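Local coordinates for protein acetylacetone-cleaving enzyme (Acinetobacter johnsonii, PDB 3BAL) that cleaves acetylacetone with one equivalent of molecular oxygen to methylglyoxal and acetate, as a homotetrameric cupin dioxygenase that binds one iron per subunit, at residues G96-S99 against S100-H104; V14-D18 against N19-P23. All coordinates share one frame; numbering follows the deposited sequence.

Interaction 1 (G96-S99 against S100-H104). With ZN (zinc ion), chain E.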
loop_
_atom_site.group_PDB
_atom_site.type_symbol
_atom_site.label_atom_id
_atom_site.label_comp_id
_atom_site.label_asym_id
_atom_site.label_seq_id
_atom_site.Cartn_x
_atom_site.Cartn_y
_atom_site.Cartn_z
ATOM N N GLY A 96 -4.746 -17.642 2.588
ATOM C CA GLY A 96 -5.860 -16.916 3.174
ATOM C C GLY A 96 -5.688 -15.406 3.121
ATOM O O GLY A 96 -4.565 -14.893 3.208
ATOM N N PHE A 97 -6.799 -14.696 2.957
ATOM C CA PHE A 97 -6.790 -13.236 2.935
ATOM C C PHE A 97 -7.682 -12.791 4.089
ATOM O O PHE A 97 -8.891 -13.030 4.076
ATOM C CB PHE A 97 -7.347 -12.692 1.606
ATOM C CG PHE A 97 -7.448 -11.178 1.551
ATOM C CD1 PHE A 97 -6.322 -10.392 1.322
ATOM C CD2 PHE A 97 -8.675 -10.543 1.736
ATOM C CE1 PHE A 97 -6.416 -8.995 1.278
ATOM C CE2 PHE A 97 -8.781 -9.148 1.697
ATOM C CZ PHE A 97 -7.653 -8.375 1.466
ATOM N N GLU A 98 -7.072 -12.171 5.097
ATOM C CA GLU A 98 -7.796 -11.674 6.263
ATOM C C GLU A 98 -7.751 -10.151 6.157
ATOM O O GLU A 98 -6.700 -9.533 6.293
ATOM C CB GLU A 98 -7.123 -12.169 7.546
ATOM C CG GLU A 98 -7.162 -13.698 7.732
ATOM C CD GLU A 98 -8.567 -14.239 7.982
ATOM O OE1 GLU A 98 -9.321 -13.609 8.760
ATOM O OE2 GLU A 98 -8.917 -15.300 7.420
ATOM N N SER A 99 -8.909 -9.560 5.900
ATOM C CA SER A 99 -9.031 -8.127 5.693
ATOM C C SER A 99 -8.972 -7.223 6.910
ATOM O O SER A 99 -9.078 -7.668 8.052
ATOM C CB SER A 99 -10.335 -7.849 4.958
ATOM O OG SER A 99 -11.414 -8.339 5.731
ATOM N N SER A 100 -8.814 -5.934 6.624
ATOM C CA SER A 100 -8.772 -4.886 7.630
ATOM C C SER A 100 -10.048 -4.977 8.468
ATOM O O SER A 100 -11.158 -4.956 7.924
ATOM C CB SER A 100 -8.684 -3.523 6.935
ATOM O OG SER A 100 -8.971 -2.465 7.825
ATOM N N GLY A 101 -9.888 -5.095 9.784
ATOM C CA GLY A 101 -11.038 -5.198 10.669
ATOM C C GLY A 101 -11.287 -6.605 11.188
ATOM O O GLY A 101 -12.055 -6.788 12.133
ATOM N N ALA A 102 -10.640 -7.598 10.579
ATOM C CA ALA A 102 -10.816 -8.989 10.983
ATOM C C ALA A 102 -10.527 -9.187 12.470
ATOM O O ALA A 102 -9.464 -8.821 12.961
ATOM C CB ALA A 102 -9.924 -9.897 10.145
ATOM N N LEU A 103 -11.489 -9.770 13.177
ATOM C CA LEU A 103 -11.356 -10.030 14.609
ATOM C C LEU A 103 -10.970 -11.485 14.862
ATOM O O LEU A 103 -11.741 -12.398 14.561
ATOM C CB LEU A 103 -12.674 -9.730 15.320
ATOM C CG LEU A 103 -12.720 -9.988 16.823
ATOM C CD1 LEU A 103 -11.736 -9.078 17.546
ATOM C CD2 LEU A 103 -14.131 -9.731 17.326
ATOM N N HIS A 104 -9.780 -11.693 15.423
ATOM C CA HIS A 104 -9.293 -13.037 15.716
ATOM C C HIS A 104 -9.179 -13.278 17.220
ATOM O O HIS A 104 -8.129 -13.039 17.829
ATOM C CB HIS A 104 -7.941 -13.251 15.037
ATOM C CG HIS A 104 -8.004 -13.192 13.541
ATOM N ND1 HIS A 104 -6.886 -13.004 12.758
ATOM C CD2 HIS A 104 -9.047 -13.320 12.685
ATOM C CE1 HIS A 104 -7.237 -13.019 11.484
ATOM N NE2 HIS A 104 -8.542 -13.210 11.412
HETATM ZN ZN ZN E . -4.896 -12.520 13.134
#
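Ser99 and Ser100 open a type II beta turn that runs to Ala102 and joins strand 94-98 to the short strand 103-104. The hydroxyl of Ser100 turns out of the turn toward the carbonyl oxygen of Ala65 and toward Trp138 of the third subunit. Gly101 follows with the positive phi of the third position of such a turn, where glycine is common. Ala102 closes the turn: its N donates to Ser99 O at 3.0 Å, and its methyl carbon CB lies 3.2 Å from that same oxygen. In the jelly roll of this cupin the turn leads into the metal site, where His104 binds zinc in the crystal through ND1 at 2.1 Å, alongside His62 and His64. The opposite ring nitrogen, His104 NE2, donates to Glu98 OE1 over 2.8 Å, a second-shell bond that fixes the rotation of the ring. OE1 sits at the ring edge, nearly in the imidazole plane, whereas the carboxylate is turned 56° from the ring and receives the proton from above its own plane. A bend at chi2 (-68°) folds the Glu98 chain so that CG packs 3.8 Å from His104 CE1, and Arg80 forms a salt bridge with OE1.

Interaction 2 (V14-D18 against N19-P23)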
loop_
_atom_site.group_PDB
_atom_site.type_symbol
_atom_site.label_atom_id
_atom_site.label_comp_id
_atom_site.label_asym_id
_atom_site.label_seq_id
_atom_site.Cartn_x
_atom_site.Cartn_y
_atom_site.Cartn_z
ATOM N N VAL A 14 16.982 -13.395 2.698
ATOM C CA VAL A 14 17.037 -13.908 4.067
ATOM C C VAL A 14 16.867 -15.428 4.100
ATOM O O VAL A 14 15.785 -15.932 3.805
ATOM C CB VAL A 14 15.905 -13.307 4.952
ATOM C CG1 VAL A 14 16.029 -13.842 6.383
ATOM C CG2 VAL A 14 15.951 -11.781 4.931
ATOM N N LYS A 15 17.927 -16.154 4.456
ATOM C CA LYS A 15 17.839 -17.609 4.548
ATOM C C LYS A 15 17.080 -17.938 5.835
ATOM O O LYS A 15 17.356 -17.359 6.885
ATOM C CB LYS A 15 19.234 -18.244 4.603
ATOM C CG LYS A 15 19.247 -19.783 4.631
ATOM C CD LYS A 15 18.679 -20.378 3.339
ATOM C CE LYS A 15 18.687 -21.914 3.345
ATOM N NZ LYS A 15 17.822 -22.527 4.406
ATOM N N ILE A 16 16.119 -18.853 5.758
ATOM C CA ILE A 16 15.343 -19.225 6.934
ATOM C C ILE A 16 15.929 -20.490 7.562
ATOM O O ILE A 16 15.764 -21.592 7.034
ATOM C CB ILE A 16 13.871 -19.465 6.556
ATOM C CG1 ILE A 16 13.309 -18.207 5.882
ATOM C CG2 ILE A 16 13.060 -19.845 7.801
ATOM C CD1 ILE A 16 11.911 -18.368 5.307
ATOM N N SER A 17 16.603 -20.325 8.697
ATOM C CA SER A 17 17.238 -21.446 9.384
ATOM C C SER A 17 16.513 -21.828 10.670
ATOM O O SER A 17 15.932 -20.978 11.343
ATOM C CB SER A 17 18.689 -21.087 9.703
ATOM O OG SER A 17 19.326 -20.543 8.559
ATOM N N ASP A 18 16.555 -23.110 11.013
ATOM C CA ASP A 18 15.893 -23.579 12.219
ATOM C C ASP A 18 16.437 -22.892 13.455
ATOM O O ASP A 18 15.693 -22.594 14.387
ATOM C CB ASP A 18 16.055 -25.088 12.367
ATOM C CG ASP A 18 15.210 -25.852 11.384
ATOM O OD1 ASP A 18 14.244 -25.253 10.856
ATOM O OD2 ASP A 18 15.495 -27.047 11.150
ATOM N N ASN A 19 17.741 -22.635 13.439
ATOM C CA ASN A 19 18.448 -21.996 14.543
ATOM C C ASN A 19 17.980 -20.600 14.921
ATOM O O ASN A 19 18.274 -20.139 16.019
ATOM C CB ASN A 19 19.939 -21.916 14.219
ATOM C CG ASN A 19 20.594 -23.269 14.179
ATOM O OD1 ASN A 19 21.763 -23.392 13.796
ATOM N ND2 ASN A 19 19.851 -24.304 14.581
ATOM N N ASN A 20 17.265 -19.927 14.026
ATOM C CA ASN A 20 16.822 -18.567 14.302
ATOM C C ASN A 20 15.404 -18.365 14.802
ATOM O O ASN A 20 14.976 -17.229 14.999
ATOM C CB ASN A 20 17.067 -17.683 13.081
ATOM C CG ASN A 20 18.537 -17.490 12.809
ATOM O OD1 ASN A 20 19.357 -17.526 13.734
ATOM N ND2 ASN A 20 18.887 -17.268 11.551
ATOM N N TYR A 21 14.668 -19.448 15.007
ATOM C CA TYR A 21 13.325 -19.314 15.538
ATOM C C TYR A 21 13.475 -19.040 17.036
ATOM O O TYR A 21 14.264 -19.701 17.713
ATOM C CB TYR A 21 12.517 -20.595 15.315
ATOM C CG TYR A 21 11.983 -20.764 13.899
ATOM C CD1 TYR A 21 12.723 -21.434 12.913
ATOM C CD2 TYR A 21 10.726 -20.256 13.546
ATOM C CE1 TYR A 21 12.221 -21.597 11.619
ATOM C CE2 TYR A 21 10.219 -20.410 12.257
ATOM C CZ TYR A 21 10.970 -21.082 11.299
ATOM O OH TYR A 21 10.454 -21.235 10.030
ATOM N N VAL A 22 12.741 -18.053 17.544
ATOM C CA VAL A 22 12.787 -17.711 18.966
ATOM C C VAL A 22 11.372 -17.774 19.546
ATOM O O VAL A 22 10.387 -17.708 18.807
ATOM C CB VAL A 22 13.347 -16.276 19.207
ATOM C CG1 VAL A 22 14.767 -16.175 18.697
ATOM C CG2 VAL A 22 12.454 -15.234 18.538
ATOM N N PRO A 23 11.255 -17.908 20.878
ATOM C CA PRO A 23 9.931 -17.971 21.508
ATOM C C PRO A 23 9.135 -16.683 21.264
ATOM O O PRO A 23 9.674 -15.581 21.382
ATOM C CB PRO A 23 10.261 -18.170 22.990
ATOM C CG PRO A 23 11.569 -18.909 22.955
ATOM C CD PRO A 23 12.318 -18.168 21.867
HETATM O O HOH W 1 16.791 -17.624 9.624
#
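The ring of Tyr21 turns back with its CD1 edge against the backbone of Ser17 and Asp18. Asp18 CA and Asp18 O lie at that edge, near the ring plane, the oxygen 3.5 Å from Tyr21 CD1. Ser17 O approaches obliquely, 3.6 Å from Tyr21 CD1. At the phenol end the Ile16 methyl CG2, also oblique to the ring, comes within 3.7 Å of Tyr21 OH. The two side chains slant across one another, and the branch of Ile16 that makes the touch is the one anti to the backbone N, whereas CG1 points away from the phenol. Beyond the turn, Tyr21 also packs on Gln36 of strand 34-41 and on Ile50 and Asn52 of strand 46-53, so the ring spans from the turn to the sheet.

Residues 18-20 form a short 3-10 segment with two consecutive i to i+3 bonds, a compact connection between strand 12-15 and strand 22-23 of this cupin jelly roll. Asn20 N donates to Ser17 O at 3.2 Å, meeting it from well above the carbonyl plane, and the next bond, Tyr21 N to Asp18 O, is nearly straight but weak.

A water ties the other flank of the turn together. It accepts from Ser17 N and from Asn20 ND2, the last at 2.9 Å, and lies within hydrogen-bonding distance of Lys15 O, and so bridges the end of strand 12-15 to the Asn20 side chain within the turn. With chi1 at -67°, Asn20 CG is swung to the side of its own N, which carries the amide nitrogen back to this water; the amide oxygen OD1 accepts a hydrogen bond from Lys149 near the C terminus. Val14 and Lys15, just upstream, pair in an antiparallel ladder with a strand of the second subunit.

Overall arrangement
From the N terminus, strand 12-15 first leads into interaction 2, whose tight turn closes within 14-23 and delivers the chain to strand 22-23, outermost within the chain on one side of the six-stranded antiparallel sheet. Some seventy residues later strand 94-98, the outermost on the other side, runs into interaction 1, which passes through its turn to strand 103-104 of the second sheet and the metal site. The two contacts follow in series, neither nested nor crossed, on opposite sides of the chain's centre; their centres are 26 Å apart and their nearest atoms about 17 Å. Both also touch the second subunit, where each contributes residues to an antiparallel ladder across the interface.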